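Toxin of toxin-antitoxin system (Rickettsia felis, PDB 3ZVK) acts as the Mg2+-dependent ribonuclease toxin of a VapBC toxin-antitoxin pair, cutting single-stranded RNA and inhibiting growth when expressed in E. coli or yeast. Local coordinates at residues I39-E43 with N97-I102; L84-L88 with K122-N126; T7-Y12 with V114-E120. The protein carries 1 engineered substitution. All blocks are in the same frame, centred on the assembly; numbering follows the deposited sequence.

Contact 1: I39-E43 with N97-I102; sequences IVLAE and NNDLLI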
ATOM      1  N   ILE A  39       9.180  22.420  -3.814  1.00 36.22           N
ATOM      2  CA  ILE A  39      10.465  22.929  -4.370  1.00 35.49           C
ATOM      3  C   ILE A  39      10.937  24.200  -3.618  1.00 36.77           C
ATOM      4  O   ILE A  39      12.113  24.331  -3.305  1.00 38.87           O
ATOM      5  CB  ILE A  39      10.455  23.118  -5.933  1.00 38.51           C
ATOM      6  CG1 ILE A  39       9.883  21.888  -6.703  1.00 38.10           C
ATOM      7  CG2 ILE A  39      11.842  23.524  -6.455  1.00 38.61           C
ATOM      8  CD1 ILE A  39      10.605  20.511  -6.449  1.00 39.35           C
ATOM      9  N   VAL A  40      10.011  25.085  -3.290  1.00 31.54           N
ATOM     10  CA  VAL A  40      10.260  26.279  -2.470  1.00 31.78           C
ATOM     11  C   VAL A  40      10.688  25.824  -1.085  1.00 37.23           C
ATOM     12  O   VAL A  40      11.703  26.301  -0.587  1.00 38.70           O
ATOM     13  CB  VAL A  40       9.049  27.257  -2.387  1.00 33.85           C
ATOM     14  CG1 VAL A  40       9.277  28.333  -1.324  1.00 32.56           C
ATOM     15  CG2 VAL A  40       8.765  27.883  -3.748  1.00 34.34           C
ATOM     16  N   LEU A  41       9.953  24.861  -0.501  1.00 34.17           N
ATOM     17  CA  LEU A  41      10.248  24.303   0.826  1.00 33.95           C
ATOM     18  C   LEU A  41      11.623  23.658   0.896  1.00 38.45           C
ATOM     19  O   LEU A  41      12.322  23.823   1.901  1.00 37.77           O
ATOM     20  CB  LEU A  41       9.133  23.375   1.327  1.00 33.09           C
ATOM     21  CG  LEU A  41       9.269  22.894   2.765  1.00 35.71           C
ATOM     22  CD1 LEU A  41       9.344  24.074   3.791  1.00 35.14           C
ATOM     23  CD2 LEU A  41       8.285  21.787   3.082  1.00 34.06           C
ATOM     24  N   ALA A  42      12.054  23.007  -0.206  1.00 36.18           N
ATOM     25  CA  ALA A  42      13.390  22.416  -0.319  1.00 35.01           C
ATOM     26  C   ALA A  42      14.423  23.531  -0.156  1.00 40.45           C
ATOM     27  O   ALA A  42      15.364  23.384   0.624  1.00 40.50           O
ATOM     28  CB  ALA A  42      13.550  21.738  -1.663  1.00 35.96           C
ATOM     29  N   GLU A  43      14.216  24.673  -0.843  1.00 38.45           N
ATOM     30  CA  GLU A  43      15.105  25.831  -0.768  1.00 38.39           C
ATOM     31  C   GLU A  43      15.115  26.457   0.635  1.00 40.80           C
ATOM     32  O   GLU A  43      16.180  26.781   1.148  1.00 43.18           O
ATOM     33  CB  GLU A  43      14.728  26.877  -1.826  1.00 40.65           C
ATOM     34  CG  GLU A  43      14.924  26.434  -3.269  1.00 51.50           C
ATOM     35  CD  GLU A  43      16.344  26.328  -3.790  1.00 68.11           C
ATOM     36  OE1 GLU A  43      17.220  27.104  -3.344  1.00 51.66           O
ATOM     37  OE2 GLU A  43      16.589  25.445  -4.637  1.00 70.04           O
ATOM     38  N   ASN A  97      17.597  26.364 -12.648  1.00 74.30           N
ATOM     39  CA  ASN A  97      17.391  25.504 -11.503  1.00 71.05           C
ATOM     40  C   ASN A  97      15.948  25.200 -11.071  1.00 69.26           C
ATOM     41  O   ASN A  97      15.095  24.704 -11.841  1.00 69.70           O
ATOM     42  CB  ASN A  97      18.337  25.949 -10.318  1.00 74.14           C
ATOM     43  CG  ASN A  97      17.872  27.010  -9.313  1.00 97.59           C
ATOM     44  OD1 ASN A  97      17.060  27.895  -9.592  1.00 90.39           O
ATOM     45  ND2 ASN A  97      18.364  26.909  -8.084  1.00 94.04           N
ATOM     46  N   ASN A  98      15.718  25.487  -9.799  1.00 57.70           N
ATOM     47  CA  ASN A  98      14.515  25.302  -9.082  1.00 52.81           C
ATOM     48  C   ASN A  98      13.468  26.318  -9.467  1.00 50.58           C
ATOM     49  O   ASN A  98      12.295  25.942  -9.519  1.00 50.92           O
ATOM     50  CB  ASN A  98      14.854  25.165  -7.602  1.00 47.62           C
ATOM     51  CG  ASN A  98      15.636  23.885  -7.425  1.00 50.93           C
ATOM     52  OD1 ASN A  98      15.828  23.159  -8.389  1.00 43.30           O
ATOM     53  ND2 ASN A  98      16.110  23.550  -6.232  1.00 40.92           N
ATOM     54  N   ASP A  99      13.872  27.536  -9.868  1.00 43.43           N
ATOM     55  CA  ASP A  99      12.916  28.549 -10.340  1.00 44.60           C
ATOM     56  C   ASP A  99      12.124  28.090 -11.573  1.00 50.10           C
ATOM     57  O   ASP A  99      10.923  28.324 -11.642  1.00 50.35           O
ATOM     58  CB  ASP A  99      13.536  29.946 -10.462  1.00 47.07           C
ATOM     59  CG  ASP A  99      13.776  30.604  -9.107  1.00 57.89           C
ATOM     60  OD1 ASP A  99      13.313  30.049  -8.083  1.00 57.32           O
ATOM     61  OD2 ASP A  99      14.394  31.688  -9.071  1.00 64.34           O
ATOM     62  N   LEU A 100      12.772  27.314 -12.464  1.00 47.46           N
ATOM     63  CA  LEU A 100      12.126  26.668 -13.609  1.00 48.87           C
ATOM     64  C   LEU A 100      11.068  25.612 -13.092  1.00 51.59           C
ATOM     65  O   LEU A 100       9.943  25.581 -13.589  1.00 50.73           O
ATOM     66  CB  LEU A 100      13.201  25.988 -14.468  1.00 50.15           C
ATOM     67  CG  LEU A 100      13.066  26.008 -15.993  1.00 57.95           C
ATOM     68  CD1 LEU A 100      12.300  27.199 -16.488  1.00 60.30           C
ATOM     69  CD2 LEU A 100      14.432  26.050 -16.649  1.00 60.85           C
ATOM     70  N   LEU A 101      11.418  24.820 -12.056  1.00 46.94           N
ATOM     71  CA  LEU A 101      10.531  23.825 -11.449  1.00 46.43           C
ATOM     72  C   LEU A 101       9.358  24.517 -10.753  1.00 51.09           C
ATOM     73  O   LEU A 101       8.212  24.097 -10.908  1.00 50.30           O
ATOM     74  CB  LEU A 101      11.294  22.915 -10.450  1.00 45.32           C
ATOM     75  CG  LEU A 101      12.234  21.844 -11.054  1.00 50.23           C
ATOM     76  CD1 LEU A 101      13.178  21.305 -10.031  1.00 49.17           C
ATOM     77  CD2 LEU A 101      11.456  20.669 -11.584  1.00 50.95           C
ATOM     78  N   ILE A 102       9.667  25.592 -10.000  1.00 47.85           N
ATOM     79  CA  ILE A 102       8.724  26.424  -9.264  1.00 45.76           C
ATOM     80  C   ILE A 102       7.698  27.028 -10.217  1.00 49.49           C
ATOM     81  O   ILE A 102       6.509  26.941  -9.918  1.00 49.65           O
ATOM     82  CB  ILE A 102       9.479  27.482  -8.387  1.00 46.95           C
ATOM     83  CG1 ILE A 102      10.154  26.777  -7.185  1.00 44.69           C
ATOM     84  CG2 ILE A 102       8.536  28.594  -7.882  1.00 45.37           C
ATOM     85  CD1 ILE A 102      11.516  27.384  -6.746  1.00 44.04           C
TER
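Ile39 is the bump of this interface. Its CA-to-CB bond points at helix segment 97-102, which covers 79 Å² of it, and its CG2 methyl settles into a hollow between residues one turn apart: 3.6 Å from Asn98 CB, 4.1 Å from Leu101 CB and 3.7 Å from Ile102 CG1. Ile102 CG1 in turn sits between that methyl and Val40 CG2, 3.9 Å from the latter. The axes run nearly antiparallel, at 151°, and approach to 10.1 Å at their closest, so side chains rather than backbones close the gap. One turn after Ile39, a short polar bond takes over: Asn98 ND2 donates to Glu43 OE2 at 2.5 Å. Glu43 OE1 meanwhile forms a salt bridge with Arg85 of the second subunit and a hydrogen bond with Tyr76 of the VapB antitoxin. With Val40 packed beside Gly6, an engineered residue at a predicted Mg2+-binding position, and acidic Glu43 and Asp99 close by, the arrangement is consistent with the acidic active-site centre of a PIN domain.

Contact 2: L84-L88 with K122-N126; sequences LRTEL and KRIPN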
ATOM      1  N   LEU A  84       8.508  24.460 -21.082  1.00 63.86           N
ATOM      2  CA  LEU A  84       9.037  25.743 -20.630  1.00 63.46           C
ATOM      3  C   LEU A  84      10.573  25.815 -20.750  1.00 67.38           C
ATOM      4  O   LEU A  84      11.098  26.786 -21.302  1.00 68.57           O
ATOM      5  CB  LEU A  84       8.556  26.037 -19.185  1.00 61.60           C
ATOM      6  CG  LEU A  84       9.033  27.336 -18.517  1.00 66.74           C
ATOM      7  CD1 LEU A  84       8.630  28.562 -19.328  1.00 69.22           C
ATOM      8  CD2 LEU A  84       8.501  27.449 -17.100  1.00 66.71           C
ATOM      9  N   ARG A  85      11.287  24.783 -20.265  1.00 61.79           N
ATOM     10  CA  ARG A  85      12.748  24.727 -20.326  1.00 60.39           C
ATOM     11  C   ARG A  85      13.245  24.788 -21.760  1.00 67.58           C
ATOM     12  O   ARG A  85      14.169  25.550 -22.052  1.00 67.40           O
ATOM     13  CB  ARG A  85      13.291  23.483 -19.593  1.00 55.24           C
ATOM     14  CG  ARG A  85      14.790  23.569 -19.406  1.00 54.67           C
ATOM     15  CD  ARG A  85      15.335  22.536 -18.471  1.00 56.63           C
ATOM     16  NE  ARG A  85      16.756  22.337 -18.729  1.00 56.34           N
ATOM     17  CZ  ARG A  85      17.497  21.396 -18.169  1.00 64.20           C
ATOM     18  NH1 ARG A  85      16.962  20.545 -17.308  1.00 60.90           N
ATOM     19  NH2 ARG A  85      18.771  21.274 -18.492  1.00 51.52           N
ATOM     20  N   THR A  86      12.614  24.005 -22.661  1.00 66.94           N
ATOM     21  CA  THR A  86      12.952  23.958 -24.086  1.00 69.41           C
ATOM     22  C   THR A  86      12.744  25.326 -24.738  1.00 77.40           C
ATOM     23  O   THR A  86      13.628  25.789 -25.456  1.00 78.77           O
ATOM     24  CB  THR A  86      12.160  22.839 -24.777  1.00 73.30           C
ATOM     25  OG1 THR A  86      12.524  21.602 -24.171  1.00 70.42           O
ATOM     26  CG2 THR A  86      12.412  22.766 -26.281  1.00 71.99           C
ATOM     27  N   GLU A  87      11.578  25.964 -24.484  1.00 75.89           N
ATOM     28  CA  GLU A  87      11.236  27.278 -25.029  1.00 78.54           C
ATOM     29  C   GLU A  87      12.218  28.360 -24.563  1.00 82.04           C
ATOM     30  O   GLU A  87      12.711  29.121 -25.390  1.00 84.31           O
ATOM     31  CB  GLU A  87       9.789  27.660 -24.689  1.00 80.19           C
ATOM     32  CG  GLU A  87       9.297  28.856 -25.495  1.00100.30           C
ATOM     33  CD  GLU A  87       7.885  29.351 -25.242  1.00132.84           C
ATOM     34  OE1 GLU A  87       7.154  28.730 -24.431  1.00121.44           O
ATOM     35  OE2 GLU A  87       7.516  30.382 -25.852  1.00132.89           O
ATOM     36  N   LEU A  88      12.524  28.409 -23.257  1.00 75.37           N
ATOM     37  CA  LEU A  88      13.469  29.379 -22.695  1.00 73.96           C
ATOM     38  C   LEU A  88      14.870  29.247 -23.289  1.00 80.45           C
ATOM     39  O   LEU A  88      15.475  30.263 -23.607  1.00 82.15           O
ATOM     40  CB  LEU A  88      13.485  29.321 -21.151  1.00 70.12           C
ATOM     41  CG  LEU A  88      12.190  29.764 -20.461  1.00 72.20           C
ATOM     42  CD1 LEU A  88      12.313  29.674 -19.001  1.00 68.64           C
ATOM     43  CD2 LEU A  88      11.775  31.180 -20.869  1.00 75.71           C
ATOM     44  N   LYS A 122      11.477  35.834 -15.347  1.00 82.70           N
ATOM     45  CA  LYS A 122      11.560  36.846 -16.390  1.00 86.16           C
ATOM     46  C   LYS A 122      10.466  36.885 -17.446  1.00 94.13           C
ATOM     47  O   LYS A 122       9.378  37.422 -17.211  1.00 93.38           O
ATOM     48  CB  LYS A 122      12.953  36.835 -17.010  1.00 90.15           C
ATOM     49  CG  LYS A 122      13.943  37.677 -16.241  1.00111.69           C
ATOM     50  N   ARG A 123      10.809  36.401 -18.643  1.00 95.08           N
ATOM     51  CA  ARG A 123       9.959  36.345 -19.827  1.00 98.26           C
ATOM     52  C   ARG A 123       9.610  34.866 -19.958  1.00101.88           C
ATOM     53  O   ARG A 123      10.191  34.134 -20.762  1.00103.18           O
ATOM     54  CB  ARG A 123      10.725  36.911 -21.056  1.00101.08           C
ATOM     55  CG  ARG A 123       9.960  36.940 -22.377  1.00112.53           C
ATOM     56  CD  ARG A 123      10.891  36.562 -23.517  1.00120.05           C
ATOM     57  NE  ARG A 123      10.783  37.474 -24.659  1.00123.87           N
ATOM     58  CZ  ARG A 123      11.615  37.487 -25.697  1.00135.13           C
ATOM     59  NH1 ARG A 123      12.643  36.646 -25.744  1.00117.33           N
ATOM     60  NH2 ARG A 123      11.433  38.348 -26.691  1.00123.71           N
ATOM     61  N   ILE A 124       8.719  34.421 -19.068  1.00 96.35           N
ATOM     62  CA  ILE A 124       8.248  33.047 -18.979  1.00 95.16           C
ATOM     63  C   ILE A 124       6.791  32.959 -19.465  1.00 99.71           C
ATOM     64  O   ILE A 124       5.900  33.620 -18.915  1.00 98.71           O
ATOM     65  CB  ILE A 124       8.565  32.343 -17.615  1.00 95.55           C
ATOM     66  CG1 ILE A 124       7.837  32.958 -16.406  1.00 94.93           C
ATOM     67  CG2 ILE A 124      10.078  32.232 -17.354  1.00 94.94           C
ATOM     68  CD1 ILE A 124       7.988  34.536 -16.120  1.00111.07           C
ATOM     69  N   PRO A 125       6.580  32.242 -20.597  1.00 97.87           N
ATOM     70  CA  PRO A 125       5.243  32.175 -21.205  1.00 98.94           C
ATOM     71  C   PRO A 125       4.244  31.338 -20.417  1.00 97.64           C
ATOM     72  O   PRO A 125       4.626  30.384 -19.735  1.00 94.65           O
ATOM     73  CB  PRO A 125       5.519  31.569 -22.591  1.00103.55           C
ATOM     74  CG  PRO A 125       7.016  31.684 -22.783  1.00108.07           C
ATOM     75  CD  PRO A 125       7.559  31.504 -21.418  1.00100.30           C
ATOM     76  N   ASN A 126       2.948  31.704 -20.542  1.00 92.83           N
ATOM     77  CA  ASN A 126       1.796  31.057 -19.890  1.00 90.42           C
ATOM     78  C   ASN A 126       1.794  31.147 -18.344  1.00 84.44           C
ATOM     79  O   ASN A 126       0.987  30.469 -17.694  1.00 82.35           O
ATOM     80  CB  ASN A 126       1.577  29.596 -20.371  1.00 96.59           C
ATOM     81  CG  ASN A 126       1.906  29.310 -21.821  1.00133.77           C
ATOM     82  OD1 ASN A 126       1.368  29.916 -22.765  1.00133.02           O
ATOM     83  ND2 ASN A 126       2.777  28.335 -22.013  1.00127.07           N
TER
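Pro125 lays its ring against the side of helix segment 84-88, which covers 63 Å² of it, more than of any other residue here. Its CD carbon lies 3.8 Å from Leu84 CD1 and 4.3 Å from Leu88 CD2, so the ring meets two leucines that stand one helical turn apart. At the outer margin the aliphatic CG of Pro125 reaches 3.4 Å from Glu87 OE2, a van der Waals contact in which the extended glutamate skirts the ring. Ile124 continues the apolar surface: its CG2 is 3.8 Å from Leu88 CD1 and its CB is 4.2 Å from Leu84 CD1, whereas its CD1 is directed away from the helix. Leu88 also rests on backbone, with CD2 3.4 Å from Arg123 O.

The nearest CA pairs, Leu84 with Pro125 at 7.5 Å and Leu88 with Ile124 at 7.4 Å, show that the loop climbs the helix in the reverse sense, advancing one residue while the helix makes about one turn. No hydrogen bond crosses between the segments, and the 233 Å² buried depends on shape and apolar character. Behind the leucines lies Leu100 of helix 97-109, which touches both Leu84 and Leu88; elsewhere on helix 75-90, Arg85 and Thr86 engage Tyr46 and Ser49 of the second subunit. This is plain peripheral packing of the PIN fold: the irregular connection from strand 112-115 to the edge strand 128-131 of the parallel sheet is laid against helix 75-90.

Contact 3: T7-Y12 with V114-E120; sequences TNICVY and VTNNIKE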
ATOM      1  N   THR A   7      10.335  31.602  -3.787  1.00 42.64           N
ATOM      2  CA  THR A   7      11.361  31.519  -2.745  1.00 42.37           C
ATOM      3  C   THR A   7      11.703  32.897  -2.172  1.00 47.43           C
ATOM      4  O   THR A   7      11.746  33.039  -0.947  1.00 46.80           O
ATOM      5  CB  THR A   7      12.591  30.745  -3.270  1.00 49.73           C
ATOM      6  OG1 THR A   7      12.137  29.490  -3.794  1.00 49.50           O
ATOM      7  CG2 THR A   7      13.651  30.493  -2.183  1.00 43.29           C
ATOM      8  N   ASN A   8      11.947  33.891  -3.051  1.00 42.88           N
ATOM      9  CA  ASN A   8      12.290  35.262  -2.686  1.00 43.15           C
ATOM     10  C   ASN A   8      11.244  35.909  -1.798  1.00 48.77           C
ATOM     11  O   ASN A   8      11.624  36.531  -0.815  1.00 50.00           O
ATOM     12  CB  ASN A   8      12.539  36.131  -3.927  1.00 40.95           C
ATOM     13  CG  ASN A   8      13.696  35.797  -4.833  1.00 54.41           C
ATOM     14  OD1 ASN A   8      13.812  36.399  -5.896  1.00 48.24           O
ATOM     15  ND2 ASN A   8      14.648  34.958  -4.444  1.00 54.25           N
ATOM     16  N   ILE A   9       9.940  35.721  -2.098  1.00 44.73           N
ATOM     17  CA  ILE A   9       8.826  36.230  -1.292  1.00 43.59           C
ATOM     18  C   ILE A   9       8.913  35.632   0.097  1.00 45.27           C
ATOM     19  O   ILE A   9       8.813  36.379   1.067  1.00 45.41           O
ATOM     20  CB  ILE A   9       7.439  35.967  -1.968  1.00 45.72           C
ATOM     21  CG1 ILE A   9       7.151  37.023  -3.066  1.00 47.40           C
ATOM     22  CG2 ILE A   9       6.292  35.906  -0.959  1.00 45.36           C
ATOM     23  CD1 ILE A   9       6.828  38.498  -2.603  1.00 39.40           C
ATOM     24  N   CYS A  10       9.145  34.281   0.174  1.00 39.65           N
ATOM     25  CA  CYS A  10       9.205  33.521   1.415  1.00 37.79           C
ATOM     26  C   CYS A  10      10.373  33.937   2.304  1.00 40.76           C
ATOM     27  O   CYS A  10      10.143  34.178   3.495  1.00 41.07           O
ATOM     28  CB  CYS A  10       9.173  32.025   1.151  1.00 37.89           C
ATOM     29  SG  CYS A  10       7.584  31.406   0.552  1.00 42.56           S
ATOM     30  N   VAL A  11      11.608  34.042   1.723  1.00 36.00           N
ATOM     31  CA  VAL A  11      12.838  34.474   2.389  1.00 36.84           C
ATOM     32  C   VAL A  11      12.695  35.917   2.949  1.00 46.67           C
ATOM     33  O   VAL A  11      13.009  36.148   4.118  1.00 47.60           O
ATOM     34  CB  VAL A  11      14.096  34.293   1.498  1.00 40.05           C
ATOM     35  CG1 VAL A  11      15.346  34.910   2.157  1.00 39.72           C
ATOM     36  CG2 VAL A  11      14.356  32.811   1.215  1.00 38.62           C
ATOM     37  N   TYR A  12      12.149  36.851   2.142  1.00 45.25           N
ATOM     38  CA  TYR A  12      11.901  38.242   2.566  1.00 45.86           C
ATOM     39  C   TYR A  12      10.872  38.327   3.673  1.00 48.45           C
ATOM     40  O   TYR A  12      11.046  39.130   4.579  1.00 50.26           O
ATOM     41  CB  TYR A  12      11.510  39.148   1.380  1.00 46.87           C
ATOM     42  CG  TYR A  12      11.757  40.613   1.646  1.00 47.58           C
ATOM     43  CD1 TYR A  12      13.040  41.157   1.546  1.00 50.21           C
ATOM     44  CD2 TYR A  12      10.708  41.466   1.980  1.00 46.87           C
ATOM     45  CE1 TYR A  12      13.272  42.511   1.788  1.00 49.63           C
ATOM     46  CE2 TYR A  12      10.935  42.811   2.260  1.00 48.75           C
ATOM     47  CZ  TYR A  12      12.220  43.328   2.170  1.00 60.15           C
ATOM     48  OH  TYR A  12      12.445  44.659   2.431  1.00 67.42           O
ATOM     49  N   VAL A 114       3.775  34.446  -7.033  1.00 42.56           N
ATOM     50  CA  VAL A 114       4.103  35.666  -6.322  1.00 42.17           C
ATOM     51  C   VAL A 114       5.597  35.872  -6.233  1.00 48.51           C
ATOM     52  O   VAL A 114       6.318  35.016  -5.731  1.00 46.01           O
ATOM     53  CB  VAL A 114       3.399  35.774  -4.964  1.00 44.81           C
ATOM     54  CG1 VAL A 114       3.608  37.155  -4.354  1.00 45.39           C
ATOM     55  CG2 VAL A 114       1.904  35.441  -5.070  1.00 44.30           C
ATOM     56  N   THR A 115       6.042  37.039  -6.719  1.00 49.86           N
ATOM     57  CA  THR A 115       7.430  37.425  -6.803  1.00 51.36           C
ATOM     58  C   THR A 115       7.769  38.724  -6.062  1.00 58.38           C
ATOM     59  O   THR A 115       6.869  39.455  -5.681  1.00 58.64           O
ATOM     60  CB  THR A 115       7.912  37.334  -8.258  1.00 60.64           C
ATOM     61  OG1 THR A 115       9.342  37.375  -8.252  1.00 63.24           O
ATOM     62  CG2 THR A 115       7.318  38.420  -9.153  1.00 55.20           C
ATOM     63  N   ASN A 116       9.087  38.964  -5.862  1.00 57.34           N
ATOM     64  CA  ASN A 116       9.808  40.049  -5.157  1.00 58.33           C
ATOM     65  C   ASN A 116      10.504  41.031  -6.145  1.00 68.47           C
ATOM     66  O   ASN A 116      10.890  42.133  -5.747  1.00 67.96           O
ATOM     67  CB  ASN A 116      10.978  39.371  -4.352  1.00 49.79           C
ATOM     68  CG  ASN A 116      10.978  39.624  -2.872  1.00 74.92           C
ATOM     69  OD1 ASN A 116       9.951  39.651  -2.220  1.00 83.68           O
ATOM     70  ND2 ASN A 116      12.135  39.716  -2.282  1.00 70.26           N
ATOM     71  N   ASN A 117      10.790  40.556  -7.381  1.00 69.65           N
ATOM     72  CA  ASN A 117      11.538  41.260  -8.423  1.00 73.53           C
ATOM     73  C   ASN A 117      11.303  40.689  -9.832  1.00 82.87           C
ATOM     74  O   ASN A 117      10.782  39.580  -9.997  1.00 81.76           O
ATOM     75  CB  ASN A 117      13.061  41.247  -8.106  1.00 76.67           C
ATOM     76  CG  ASN A 117      13.620  39.910  -7.668  1.00 95.15           C
ATOM     77  OD1 ASN A 117      13.513  38.893  -8.366  1.00 91.47           O
ATOM     78  ND2 ASN A 117      14.233  39.886  -6.490  1.00 84.88           N
ATOM     79  N   ILE A 118      11.745  41.454 -10.843  1.00 84.63           N
ATOM     80  CA  ILE A 118      11.640  41.117 -12.268  1.00 86.55           C
ATOM     81  C   ILE A 118      12.658  40.049 -12.722  1.00 89.25           C
ATOM     82  O   ILE A 118      12.428  39.365 -13.727  1.00 89.71           O
ATOM     83  CB  ILE A 118      11.647  42.390 -13.163  1.00 92.15           C
ATOM     84  CG1 ILE A 118      12.900  43.276 -12.910  1.00 93.23           C
ATOM     85  CG2 ILE A 118      10.350  43.180 -12.971  1.00 93.38           C
ATOM     86  CD1 ILE A 118      13.401  44.091 -14.145  1.00103.35           C
ATOM     87  N   LYS A 119      13.764  39.899 -11.975  1.00 83.55           N
ATOM     88  CA  LYS A 119      14.797  38.922 -12.318  1.00 82.64           C
ATOM     89  C   LYS A 119      14.390  37.467 -12.026  1.00 83.58           C
ATOM     90  O   LYS A 119      14.622  36.615 -12.880  1.00 84.46           O
ATOM     91  CB  LYS A 119      16.162  39.277 -11.698  1.00 84.63           C
ATOM     92  N   GLU A 120      13.774  37.182 -10.851  1.00 76.53           N
ATOM     93  CA  GLU A 120      13.366  35.825 -10.432  1.00 73.31           C
ATOM     94  C   GLU A 120      12.673  34.999 -11.542  1.00 75.01           C
ATOM     95  O   GLU A 120      13.151  33.907 -11.861  1.00 73.66           O
ATOM     96  CB  GLU A 120      12.536  35.865  -9.133  1.00 72.67           C
ATOM     97  CG  GLU A 120      12.504  34.549  -8.359  1.00 74.72           C
ATOM     98  CD  GLU A 120      11.603  34.509  -7.130  1.00 75.15           C
ATOM     99  OE1 GLU A 120      10.795  35.449  -6.947  1.00 68.97           O
ATOM    100  OE2 GLU A 120      11.686  33.521  -6.364  1.00 53.97           O
TER
HETATM  101  O   HOH W   1       9.143  35.062  -4.927  1.00 52.92           O
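Strand residue Val114 begins the contact, its CG1 3.8 Å from Ile9 CG1, while its carbonyl O accepts from a water at 2.9 Å. The CA-to-CB bond of Thr115 points away from the helix, but its O lies 3.2 Å from Ile9 CD1. Asn116 directs its CA-to-CB bond toward the helix: its CB lies 3.6 Å from Asn8 CB, and its OD1 is hydrogen-bonded to Tyr21. Asn117 OD1 accepts from Glu120 N at 3.0 Å, an Asx motif that curls the chain back. Glu120 OE2 takes a weak hydrogen bond from Asn8 N (3.3 Å), and OE1 binds Thr115 OG1 (2.7 Å) and the same water (2.6 Å), which also accepts from Ile9 N at 3.0 Å. The Glu120 side chain lies about 4 Å (nearest atoms) from Gly6, the engineered residue at the predicted Mg2+ site, consistent with a PIN-domain acidic pocket. Helix 7-16 thus sits beside the end of strand 112-115, which pairs through Val114 with Met4 and Gly6, while helices 38-50 and 97-109 touch Thr7.

Contacts 1 and 3 are core, their centres about 7 Å from the chain centre, whereas contact 2, its centre about 16 Å from it, is only partly buried. Thr7 joins the two core contacts: its OG1 is 3.7 Å from both Val40 CG2 and Ile102 CD1. Glu43 and Asp99 of contact 1 and Glu120 of contact 3 probably bring carboxylates toward the predicted Mg2+ position. Both combine apolar packing with hydrogen bonds, and contact 3 adds a bridging water. Contact 2 has no cross-segment hydrogen bond; it touches contact 1 through Leu100, whose CD1 is 3.5 Å from Leu88 CD1. It meets contact 3 only along the sequence, after Glu120.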